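Local coordinates for protein Rho-class glutathione S-transferase (PDB 3QAV) that probably transfers glutathione to electrophilic substrates, as a glutathione S-transferase, at residues 42-47 with 105-110; 174-177 with 183-186; 190-195 with 211-216. All blocks are in the same frame, centred on the assembly; numbering follows the deposited sequence.

Contact 1: residues 42-47 with 105-110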
ATOM      1  N   LEU A  42     -14.381   1.693  -9.079  1.00 24.70           N
ATOM      2  CA  LEU A  42     -15.419   2.188  -9.980  1.00 25.05           C
ATOM      3  C   LEU A  42     -14.811   2.936 -11.163  1.00 25.73           C
ATOM      4  O   LEU A  42     -15.305   2.836 -12.290  1.00 26.30           O
ATOM      5  CB  LEU A  42     -16.385   3.104  -9.228  1.00 27.69           C
ATOM      6  CG  LEU A  42     -17.143   2.479  -8.041  1.00 28.63           C
ATOM      7  CD1 LEU A  42     -18.059   3.527  -7.413  1.00 29.37           C
ATOM      8  CD2 LEU A  42     -17.951   1.273  -8.517  1.00 29.04           C
ATOM      9  N   LEU A  43     -13.743   3.687 -10.902  1.00 24.14           N
ATOM     10  CA  LEU A  43     -13.077   4.452 -11.948  1.00 24.15           C
ATOM     11  C   LEU A  43     -12.453   3.537 -12.989  1.00 23.32           C
ATOM     12  O   LEU A  43     -12.553   3.792 -14.183  1.00 23.89           O
ATOM     13  CB  LEU A  43     -12.001   5.365 -11.348  1.00 25.21           C
ATOM     14  CG  LEU A  43     -12.501   6.665 -10.716  1.00 26.98           C
ATOM     15  CD1 LEU A  43     -11.317   7.488 -10.245  1.00 27.51           C
ATOM     16  CD2 LEU A  43     -13.303   7.454 -11.746  1.00 28.28           C
ATOM     17  N   VAL A  44     -11.791   2.479 -12.539  1.00 22.52           N
ATOM     18  CA  VAL A  44     -11.180   1.536 -13.473  1.00 23.13           C
ATOM     19  C   VAL A  44     -12.257   0.902 -14.355  1.00 24.39           C
ATOM     20  O   VAL A  44     -12.100   0.817 -15.566  1.00 26.97           O
ATOM     21  CB  VAL A  44     -10.431   0.408 -12.733  1.00 22.13           C
ATOM     22  CG1 VAL A  44      -9.998  -0.673 -13.725  1.00 21.99           C
ATOM     23  CG2 VAL A  44      -9.228   0.972 -12.018  1.00 17.69           C
ATOM     24  N   LEU A  45     -13.348   0.455 -13.738  1.00 24.08           N
ATOM     25  CA  LEU A  45     -14.442  -0.162 -14.481  1.00 25.66           C
ATOM     26  C   LEU A  45     -15.043   0.801 -15.509  1.00 26.13           C
ATOM     27  O   LEU A  45     -15.258   0.432 -16.659  1.00 24.40           O
ATOM     28  CB  LEU A  45     -15.542  -0.632 -13.519  1.00 24.09           C
ATOM     29  CG  LEU A  45     -15.245  -1.848 -12.635  1.00 25.69           C
ATOM     30  CD1 LEU A  45     -16.298  -1.934 -11.522  1.00 25.51           C
ATOM     31  CD2 LEU A  45     -15.233  -3.120 -13.483  1.00 21.30           C
ATOM     32  N   GLN A  46     -15.312   2.034 -15.080  1.00 26.26           N
ATOM     33  CA  GLN A  46     -15.888   3.047 -15.954  1.00 27.81           C
ATOM     34  C   GLN A  46     -14.926   3.419 -17.083  1.00 29.59           C
ATOM     35  O   GLN A  46     -15.312   3.447 -18.249  1.00 32.79           O
ATOM     36  CB  GLN A  46     -16.228   4.305 -15.153  1.00 28.76           C
ATOM     37  CG  GLN A  46     -17.387   4.167 -14.165  1.00 31.53           C
ATOM     38  CD  GLN A  46     -18.747   4.110 -14.838  1.00 32.77           C
ATOM     39  OE1 GLN A  46     -19.008   4.834 -15.796  1.00 33.95           O
ATOM     40  NE2 GLN A  46     -19.628   3.260 -14.322  1.00 32.88           N
ATOM     41  N   GLU A  47     -13.675   3.707 -16.735  1.00 29.68           N
ATOM     42  CA  GLU A  47     -12.686   4.085 -17.739  1.00 32.02           C
ATOM     43  C   GLU A  47     -12.522   3.008 -18.806  1.00 33.87           C
ATOM     44  O   GLU A  47     -12.425   3.310 -19.995  1.00 35.10           O
ATOM     45  CB  GLU A  47     -11.337   4.359 -17.073  1.00 30.64           C
ATOM     46  CG  GLU A  47     -11.296   5.658 -16.292  1.00 31.26           C
ATOM     47  CD  GLU A  47     -11.228   6.874 -17.196  1.00 30.61           C
ATOM     48  OE1 GLU A  47     -11.499   7.990 -16.714  1.00 31.50           O
ATOM     49  OE2 GLU A  47     -10.891   6.712 -18.387  1.00 32.82           O
ATOM     50  N   VAL A 105      -8.965  -1.484 -23.051  1.00 36.49           N
ATOM     51  CA  VAL A 105      -8.648  -0.080 -22.804  1.00 34.09           C
ATOM     52  C   VAL A 105      -7.597  -0.020 -21.695  1.00 33.57           C
ATOM     53  O   VAL A 105      -7.933   0.079 -20.513  1.00 32.19           O
ATOM     54  CB  VAL A 105      -9.909   0.690 -22.367  1.00 33.51           C
ATOM     55  CG1 VAL A 105      -9.583   2.162 -22.171  1.00 34.68           C
ATOM     56  CG2 VAL A 105     -10.999   0.520 -23.414  1.00 32.70           C
ATOM     57  N   PRO A 106      -6.308  -0.087 -22.066  1.00 32.82           N
ATOM     58  CA  PRO A 106      -5.195  -0.050 -21.109  1.00 33.23           C
ATOM     59  C   PRO A 106      -5.021   1.228 -20.287  1.00 32.83           C
ATOM     60  O   PRO A 106      -5.035   2.331 -20.824  1.00 33.37           O
ATOM     61  CB  PRO A 106      -3.975  -0.340 -21.988  1.00 33.13           C
ATOM     62  CG  PRO A 106      -4.370   0.243 -23.305  1.00 33.70           C
ATOM     63  CD  PRO A 106      -5.802  -0.221 -23.445  1.00 32.60           C
ATOM     64  N   LEU A 107      -4.861   1.063 -18.976  1.00 32.35           N
ATOM     65  CA  LEU A 107      -4.649   2.194 -18.083  1.00 31.54           C
ATOM     66  C   LEU A 107      -3.158   2.340 -17.815  1.00 31.22           C
ATOM     67  O   LEU A 107      -2.740   3.113 -16.951  1.00 32.88           O
ATOM     68  CB  LEU A 107      -5.420   2.009 -16.767  1.00 30.88           C
ATOM     69  CG  LEU A 107      -6.947   2.079 -16.924  1.00 33.42           C
ATOM     70  CD1 LEU A 107      -7.642   1.981 -15.568  1.00 30.09           C
ATOM     71  CD2 LEU A 107      -7.323   3.396 -17.607  1.00 31.98           C
ATOM     72  N   PHE A 108      -2.363   1.569 -18.551  1.00 29.51           N
ATOM     73  CA  PHE A 108      -0.905   1.621 -18.464  1.00 27.88           C
ATOM     74  C   PHE A 108      -0.373   1.735 -19.899  1.00 29.94           C
ATOM     75  O   PHE A 108      -0.932   1.132 -20.822  1.00 29.26           O
ATOM     76  CB  PHE A 108      -0.316   0.334 -17.880  1.00 30.01           C
ATOM     77  CG  PHE A 108      -0.431   0.209 -16.390  1.00 29.12           C
ATOM     78  CD1 PHE A 108      -1.575  -0.317 -15.807  1.00 29.76           C
ATOM     79  CD2 PHE A 108       0.640   0.553 -15.574  1.00 29.86           C
ATOM     80  CE1 PHE A 108      -1.653  -0.508 -14.433  1.00 28.65           C
ATOM     81  CE2 PHE A 108       0.577   0.369 -14.201  1.00 30.43           C
ATOM     82  CZ  PHE A 108      -0.576  -0.166 -13.626  1.00 30.63           C
ATOM     83  N   PRO A 109       0.696   2.523 -20.109  1.00 29.00           N
ATOM     84  CA  PRO A 109       1.244   2.642 -21.464  1.00 30.56           C
ATOM     85  C   PRO A 109       1.995   1.337 -21.734  1.00 32.03           C
ATOM     86  O   PRO A 109       2.068   0.482 -20.853  1.00 31.78           O
ATOM     87  CB  PRO A 109       2.168   3.850 -21.355  1.00 30.05           C
ATOM     88  CG  PRO A 109       2.623   3.792 -19.926  1.00 29.49           C
ATOM     89  CD  PRO A 109       1.343   3.484 -19.199  1.00 28.34           C
ATOM     90  N   SER A 110       2.560   1.172 -22.922  1.00 32.95           N
ATOM     91  CA  SER A 110       3.262  -0.079 -23.230  1.00 35.14           C
ATOM     92  C   SER A 110       4.742  -0.083 -22.854  1.00 34.95           C
ATOM     93  O   SER A 110       5.293  -1.118 -22.479  1.00 36.18           O
ATOM     94  CB  SER A 110       3.105  -0.425 -24.719  1.00 36.61           C
ATOM     95  OG  SER A 110       3.702   0.558 -25.551  1.00 38.84           O
TER

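Contact 2: residues 174-177 with 183-186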
ATOM      1  N   GLY A 174       0.029  17.775 -17.216  1.00 33.27           N
ATOM      2  CA  GLY A 174      -1.239  17.116 -17.475  1.00 32.20           C
ATOM      3  C   GLY A 174      -1.769  16.251 -16.344  1.00 32.64           C
ATOM      4  O   GLY A 174      -2.482  16.738 -15.464  1.00 31.88           O
ATOM      5  N   PHE A 175      -1.432  14.965 -16.371  1.00 30.29           N
ATOM      6  CA  PHE A 175      -1.893  14.035 -15.346  1.00 29.91           C
ATOM      7  C   PHE A 175      -0.801  13.788 -14.298  1.00 29.93           C
ATOM      8  O   PHE A 175       0.285  14.362 -14.385  1.00 30.97           O
ATOM      9  CB  PHE A 175      -2.369  12.750 -16.018  1.00 28.76           C
ATOM     10  CG  PHE A 175      -3.541  12.966 -16.946  1.00 33.38           C
ATOM     11  CD1 PHE A 175      -4.851  12.826 -16.485  1.00 32.15           C
ATOM     12  CD2 PHE A 175      -3.336  13.360 -18.267  1.00 33.13           C
ATOM     13  CE1 PHE A 175      -5.938  13.075 -17.329  1.00 33.34           C
ATOM     14  CE2 PHE A 175      -4.419  13.611 -19.119  1.00 34.18           C
ATOM     15  CZ  PHE A 175      -5.721  13.468 -18.647  1.00 33.60           C
ATOM     16  N   VAL A 176      -1.074  12.942 -13.314  1.00 26.15           N
ATOM     17  CA  VAL A 176      -0.114  12.732 -12.230  1.00 24.12           C
ATOM     18  C   VAL A 176       1.183  11.966 -12.522  1.00 24.08           C
ATOM     19  O   VAL A 176       2.171  12.135 -11.804  1.00 25.33           O
ATOM     20  CB  VAL A 176      -0.823  12.095 -11.006  1.00 22.81           C
ATOM     21  CG1 VAL A 176      -0.988  10.586 -11.218  1.00 19.08           C
ATOM     22  CG2 VAL A 176      -0.044  12.414  -9.725  1.00 20.46           C
ATOM     23  N   ALA A 177       1.200  11.147 -13.569  1.00 24.05           N
ATOM     24  CA  ALA A 177       2.403  10.381 -13.901  1.00 25.62           C
ATOM     25  C   ALA A 177       2.915  10.635 -15.318  1.00 26.64           C
ATOM     26  O   ALA A 177       4.120  10.582 -15.572  1.00 25.14           O
ATOM     27  CB  ALA A 177       2.142   8.887 -13.708  1.00 26.90           C
ATOM     28  N   MET A 183      -3.471   4.490 -14.610  1.00 23.21           N
ATOM     29  CA  MET A 183      -3.857   3.901 -13.330  1.00 24.60           C
ATOM     30  C   MET A 183      -3.448   4.807 -12.171  1.00 23.21           C
ATOM     31  O   MET A 183      -4.115   4.833 -11.147  1.00 24.12           O
ATOM     32  CB  MET A 183      -3.208   2.520 -13.147  1.00 22.15           C
ATOM     33  CG  MET A 183      -3.728   1.754 -11.930  1.00 23.66           C
ATOM     34  SD  MET A 183      -5.487   1.337 -12.063  1.00 26.65           S
ATOM     35  CE  MET A 183      -5.418  -0.099 -13.126  1.00 19.73           C
ATOM     36  N   ALA A 184      -2.355   5.549 -12.337  1.00 23.41           N
ATOM     37  CA  ALA A 184      -1.877   6.449 -11.289  1.00 24.52           C
ATOM     38  C   ALA A 184      -2.924   7.495 -10.908  1.00 24.48           C
ATOM     39  O   ALA A 184      -3.059   7.846  -9.730  1.00 24.22           O
ATOM     40  CB  ALA A 184      -0.595   7.143 -11.730  1.00 24.26           C
ATOM     41  N   ASP A 185      -3.659   7.999 -11.897  1.00 24.12           N
ATOM     42  CA  ASP A 185      -4.689   8.996 -11.621  1.00 23.70           C
ATOM     43  C   ASP A 185      -5.877   8.380 -10.893  1.00 23.35           C
ATOM     44  O   ASP A 185      -6.589   9.057 -10.151  1.00 24.81           O
ATOM     45  CB  ASP A 185      -5.143   9.655 -12.919  1.00 23.13           C
ATOM     46  CG  ASP A 185      -4.026  10.428 -13.580  1.00 25.35           C
ATOM     47  OD1 ASP A 185      -3.445   9.920 -14.564  1.00 22.88           O
ATOM     48  OD2 ASP A 185      -3.718  11.539 -13.090  1.00 23.80           O
ATOM     49  N   VAL A 186      -6.080   7.089 -11.105  1.00 21.74           N
ATOM     50  CA  VAL A 186      -7.168   6.370 -10.455  1.00 23.58           C
ATOM     51  C   VAL A 186      -6.895   6.353  -8.947  1.00 22.83           C
ATOM     52  O   VAL A 186      -7.812   6.468  -8.127  1.00 22.89           O
ATOM     53  CB  VAL A 186      -7.234   4.911 -10.966  1.00 24.27           C
ATOM     54  CG1 VAL A 186      -8.084   4.072 -10.041  1.00 25.56           C
ATOM     55  CG2 VAL A 186      -7.785   4.882 -12.379  1.00 24.16           C
TER
HETATM   56  O   HOH W   1      -0.819   9.699 -15.626  1.00 23.98           O

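Contact 3: residues 190-195 with 211-216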
ATOM      1  N   PRO A 190      -8.963  10.367  -6.292  1.00 24.24           N
ATOM      2  CA  PRO A 190      -9.876  10.199  -5.156  1.00 24.44           C
ATOM      3  C   PRO A 190      -9.344  10.856  -3.885  1.00 24.71           C
ATOM      4  O   PRO A 190     -10.101  11.426  -3.091  1.00 24.38           O
ATOM      5  CB  PRO A 190      -9.982   8.686  -5.028  1.00 22.80           C
ATOM      6  CG  PRO A 190      -9.923   8.246  -6.470  1.00 23.03           C
ATOM      7  CD  PRO A 190      -8.787   9.098  -7.022  1.00 22.30           C
ATOM      8  N   MET A 191      -8.036  10.770  -3.691  1.00 25.55           N
ATOM      9  CA  MET A 191      -7.426  11.355  -2.513  1.00 28.58           C
ATOM     10  C   MET A 191      -7.499  12.873  -2.572  1.00 27.82           C
ATOM     11  O   MET A 191      -7.706  13.530  -1.553  1.00 25.74           O
ATOM     12  CB  MET A 191      -5.984  10.870  -2.379  1.00 31.73           C
ATOM     13  CG  MET A 191      -5.917   9.375  -2.088  1.00 36.02           C
ATOM     14  SD  MET A 191      -4.250   8.783  -1.848  1.00 45.39           S
ATOM     15  CE  MET A 191      -4.129   8.843  -0.085  1.00 42.78           C
ATOM     16  N   VAL A 192      -7.338  13.432  -3.768  1.00 27.99           N
ATOM     17  CA  VAL A 192      -7.428  14.883  -3.922  1.00 28.50           C
ATOM     18  C   VAL A 192      -8.886  15.344  -3.745  1.00 28.20           C
ATOM     19  O   VAL A 192      -9.149  16.351  -3.086  1.00 27.67           O
ATOM     20  CB  VAL A 192      -6.897  15.342  -5.296  1.00 27.74           C
ATOM     21  CG1 VAL A 192      -7.066  16.857  -5.443  1.00 29.60           C
ATOM     22  CG2 VAL A 192      -5.416  14.983  -5.426  1.00 25.94           C
ATOM     23  N   ALA A 193      -9.831  14.600  -4.320  1.00 29.47           N
ATOM     24  CA  ALA A 193     -11.255  14.938  -4.205  1.00 30.25           C
ATOM     25  C   ALA A 193     -11.671  14.944  -2.734  1.00 30.21           C
ATOM     26  O   ALA A 193     -12.461  15.790  -2.292  1.00 30.60           O
ATOM     27  CB  ALA A 193     -12.098  13.931  -4.979  1.00 31.29           C
ATOM     28  N   LEU A 194     -11.134  13.991  -1.981  1.00 30.59           N
ATOM     29  CA  LEU A 194     -11.419  13.873  -0.555  1.00 31.08           C
ATOM     30  C   LEU A 194     -10.872  15.110   0.157  1.00 31.15           C
ATOM     31  O   LEU A 194     -11.523  15.678   1.027  1.00 29.17           O
ATOM     32  CB  LEU A 194     -10.751  12.613   0.004  1.00 33.68           C
ATOM     33  CG  LEU A 194     -11.027  12.221   1.457  1.00 36.56           C
ATOM     34  CD1 LEU A 194     -12.469  11.771   1.610  1.00 36.76           C
ATOM     35  CD2 LEU A 194     -10.092  11.095   1.862  1.00 38.64           C
ATOM     36  N   ILE A 195      -9.665  15.520  -0.226  1.00 30.98           N
ATOM     37  CA  ILE A 195      -9.025  16.694   0.364  1.00 33.05           C
ATOM     38  C   ILE A 195      -9.906  17.921   0.142  1.00 32.71           C
ATOM     39  O   ILE A 195     -10.195  18.662   1.080  1.00 34.89           O
ATOM     40  CB  ILE A 195      -7.621  16.933  -0.263  1.00 33.31           C
ATOM     41  CG1 ILE A 195      -6.657  15.837   0.202  1.00 34.82           C
ATOM     42  CG2 ILE A 195      -7.085  18.309   0.123  1.00 32.82           C
ATOM     43  CD1 ILE A 195      -5.306  15.857  -0.498  1.00 34.07           C
ATOM     44  N   LYS A 211      -5.781  22.800 -10.655  1.00 29.98           N
ATOM     45  CA  LYS A 211      -6.047  22.712 -12.085  1.00 31.24           C
ATOM     46  C   LYS A 211      -6.318  21.253 -12.452  1.00 32.06           C
ATOM     47  O   LYS A 211      -7.198  20.949 -13.265  1.00 30.68           O
ATOM     48  CB  LYS A 211      -4.834  23.244 -12.854  1.00 32.89           C
ATOM     49  CG  LYS A 211      -4.900  23.099 -14.360  1.00 35.75           C
ATOM     50  CD  LYS A 211      -3.636  23.676 -14.992  1.00 36.72           C
ATOM     51  CE  LYS A 211      -3.652  23.542 -16.505  1.00 41.42           C
ATOM     52  NZ  LYS A 211      -2.449  24.155 -17.132  1.00 42.77           N
ATOM     53  N   TYR A 212      -5.549  20.354 -11.841  1.00 32.39           N
ATOM     54  CA  TYR A 212      -5.693  18.919 -12.071  1.00 30.29           C
ATOM     55  C   TYR A 212      -7.069  18.492 -11.572  1.00 28.73           C
ATOM     56  O   TYR A 212      -7.798  17.787 -12.260  1.00 27.38           O
ATOM     57  CB  TYR A 212      -4.606  18.150 -11.312  1.00 30.00           C
ATOM     58  CG  TYR A 212      -4.779  16.637 -11.337  1.00 30.84           C
ATOM     59  CD1 TYR A 212      -4.471  15.893 -12.476  1.00 30.57           C
ATOM     60  CD2 TYR A 212      -5.263  15.958 -10.218  1.00 29.47           C
ATOM     61  CE1 TYR A 212      -4.642  14.505 -12.493  1.00 29.70           C
ATOM     62  CE2 TYR A 212      -5.439  14.583 -10.223  1.00 26.24           C
ATOM     63  CZ  TYR A 212      -5.127  13.861 -11.356  1.00 28.66           C
ATOM     64  OH  TYR A 212      -5.291  12.497 -11.348  1.00 30.33           O
ATOM     65  N   TYR A 213      -7.417  18.940 -10.373  1.00 28.69           N
ATOM     66  CA  TYR A 213      -8.703  18.615  -9.776  1.00 31.17           C
ATOM     67  C   TYR A 213      -9.865  19.068 -10.658  1.00 32.51           C
ATOM     68  O   TYR A 213     -10.812  18.318 -10.891  1.00 31.50           O
ATOM     69  CB  TYR A 213      -8.831  19.279  -8.406  1.00 29.03           C
ATOM     70  CG  TYR A 213     -10.190  19.082  -7.781  1.00 31.59           C
ATOM     71  CD1 TYR A 213     -10.557  17.852  -7.245  1.00 32.72           C
ATOM     72  CD2 TYR A 213     -11.121  20.119  -7.746  1.00 32.50           C
ATOM     73  CE1 TYR A 213     -11.810  17.655  -6.690  1.00 31.77           C
ATOM     74  CE2 TYR A 213     -12.384  19.932  -7.190  1.00 33.72           C
ATOM     75  CZ  TYR A 213     -12.719  18.696  -6.664  1.00 32.62           C
ATOM     76  OH  TYR A 213     -13.958  18.487  -6.122  1.00 33.10           O
ATOM     77  N   ASN A 214      -9.796  20.305 -11.133  1.00 33.63           N
ATOM     78  CA  ASN A 214     -10.847  20.845 -11.989  1.00 35.88           C
ATOM     79  C   ASN A 214     -10.984  20.048 -13.274  1.00 35.11           C
ATOM     80  O   ASN A 214     -12.092  19.715 -13.680  1.00 35.52           O
ATOM     81  CB  ASN A 214     -10.562  22.313 -12.317  1.00 36.72           C
ATOM     82  CG  ASN A 214     -10.919  23.236 -11.175  1.00 38.60           C
ATOM     83  OD1 ASN A 214     -10.360  24.320 -11.042  1.00 41.48           O
ATOM     84  ND2 ASN A 214     -11.866  22.815 -10.349  1.00 38.75           N
ATOM     85  N   MET A 215      -9.862  19.746 -13.918  1.00 34.32           N
ATOM     86  CA  MET A 215      -9.912  18.977 -15.155  1.00 36.15           C
ATOM     87  C   MET A 215     -10.568  17.624 -14.909  1.00 35.93           C
ATOM     88  O   MET A 215     -11.482  17.222 -15.630  1.00 35.64           O
ATOM     89  CB  MET A 215      -8.511  18.743 -15.723  1.00 37.18           C
ATOM     90  CG  MET A 215      -8.468  17.585 -16.718  1.00 40.52           C
ATOM     91  SD  MET A 215      -6.834  17.190 -17.339  1.00 44.88           S
ATOM     92  CE  MET A 215      -6.142  16.278 -15.939  1.00 45.25           C
ATOM     93  N   MET A 216     -10.083  16.927 -13.888  1.00 34.41           N
ATOM     94  CA  MET A 216     -10.597  15.608 -13.544  1.00 32.87           C
ATOM     95  C   MET A 216     -12.072  15.629 -13.151  1.00 30.20           C
ATOM     96  O   MET A 216     -12.818  14.713 -13.494  1.00 29.03           O
ATOM     97  CB  MET A 216      -9.753  15.007 -12.419  1.00 32.02           C
ATOM     98  CG  MET A 216      -8.344  14.634 -12.847  1.00 31.22           C
ATOM     99  SD  MET A 216      -8.282  13.178 -13.941  1.00 32.32           S
ATOM    100  CE  MET A 216      -8.093  11.857 -12.720  1.00 32.48           C
TER
HETATM  101  O   HOH W   2     -14.272  16.869  -4.127  1.00 31.78           O

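Contact 1: residues 42-47 with 105-110
L107 reaches from the loop 105-110 to the helix segment 42-47 and sets its CD1 methyl against both branches of V44. CG1 and CG2 of V44 each lie 4.0 Å from L107 CD1, so the single methyl is shared evenly between the two branches. The torsion of V44 makes this possible: with CG1 opposite the backbone N (chi1 171°), both methyls are presented to the loop. The two side chains cross obliquely, and no hydrogen bond joins the segments.

This enclosed apolar part, where V44 and L107 are both buried, contrasts with the solvent side, where E47 and V105 are partly exposed. There the second branch of L107 brings CD2 to within 4.2 Å of E47 CB. V105 adds one methyl, CG1, which stands 3.8 Å from the backbone O of E47, a van der Waals approach of carbon to carbonyl. The chain of E47 bends at chi2 (-74°), and its carboxylate has no contact with the loop segment; its OE1 is engaged by R219 in a salt bridge and by T221 in a hydrogen bond. The carbonyl O of V105 accepts from K48 NZ.

Topologically the contact joins the first helix of the thioredoxin-like domain to the linker that leads into the all-helical domain of the GST fold. L107 N is bound by E99 OE2 of helix 91-101. V44 also packs on C95 and L98 of that helix, and on M183 and V186 of helix 183-197, so it is enclosed by the linker and by helices of both domains.

Contact 2: residues 174-177 with 183-186
D185 of segment 183-186 takes hold of the loop 174-177 through its carboxylate. The sequence T182-M183-A184-D185 fits the Ser/Thr-X-X-Asp pattern of the N-capping box of the GST helical domain, consistent with the bond from T182 N to D185 OD1. Outward along D185, CB packs on M216 of helix 207-217, and CG lies 3.8 Å from F175 CB. At the tip, OD2 accepts from V176 N at 3.0 Å in a nearly straight bond (173°); the donor comes from the syn side, a little out of the carboxylate plane. The hydroxyl of Y212 is a further partner of OD2. This oxygen also meets the F175 ring at its edge, with ring and carboxylate planes 75° apart. A leucine in place of D185 would probably leave V176 N, T182 N and the Y212 hydroxyl without this shared partner, freeing the loop to shift. V176 turns CG1 between its backbone N and carbonyl carbon (chi1 80°), which brings it 3.5 Å from A184 CB. Water 1 donates to D185 OD1 at 2.8 Å and accepts from A177 N at 3.2 Å.

Contact 3: residues 190-195 with 211-216
Y213 holds its ring carbon CG on the far side of CB from its own backbone N (chi1 175°), which places the phenol of helix 207-217 against V192 and A193. V192 has the same kind of rotation, its CG1 opposite the backbone N (chi1 177°), which sets this methyl beside CD1 of the ring. The two side chains run side by side, pointing opposite ways. V192 CG1 comes to 4.1 Å from Y213 CD1, near the base of the ring. One atom further out, Y213 CE1 lies 3.7 Å from A193 CA and 4.1 Å from A193 CB; the small alanine lets CE1 come close to the helix backbone. Both approaches to the ring are oblique.

The segments belong to neighbouring helices, 183-197 and 207-217, of the all-helical C-terminal domain of the GST fold. Besides V192 and A193, Y213 touches F189 and V196 of helix 183-197, and these four positions, spaced i, i+3, i+4, i+7, match the hole of a knobs-into-holes pattern with the tyrosine as knob.

At its far end the phenol turns polar. Y213 OH lies 2.6 Å from water 2, and this water donates to A193 O at 2.8 Å; the tyrosine is thereby tied through solvent to the same residue that its ring carbons touch. Within helix 207-217, M216 CG lies over one face of the Y212 ring, 3.6 Å above its plane and offset toward the rim. On the other side of the pairing, helix 183-197 is kinked at P190, whose imide N has no bond to the preceding turn; P190 and A193 both pack on W39 of helix 36-47.

Overall arrangement
Helix 183-197 ties the three contacts together: 183-186 belongs to contact 2 and 190-195, further along, to contact 3, while M183 and V186 also touch contact 1. Contacts 1 and 2, with centres 11 Å apart, are joined by a probable hydrogen bond from M183 N to L107 O (2.8 Å) and by M183 SD against V44 CG2 (3.8 Å). Contacts 2 and 3 are likewise 11 Å apart between centres, with F175 CE1 packed 3.5 Å from M215 CE. Contacts 1 and 3, 18 Å apart, touch where L43 CD1 packs on P190 CG (4.1 Å). No glutathione is bound here; of its binding residues, S91 lies about 8 Å from V44 and S35 about 12 Å from A193, between side chains.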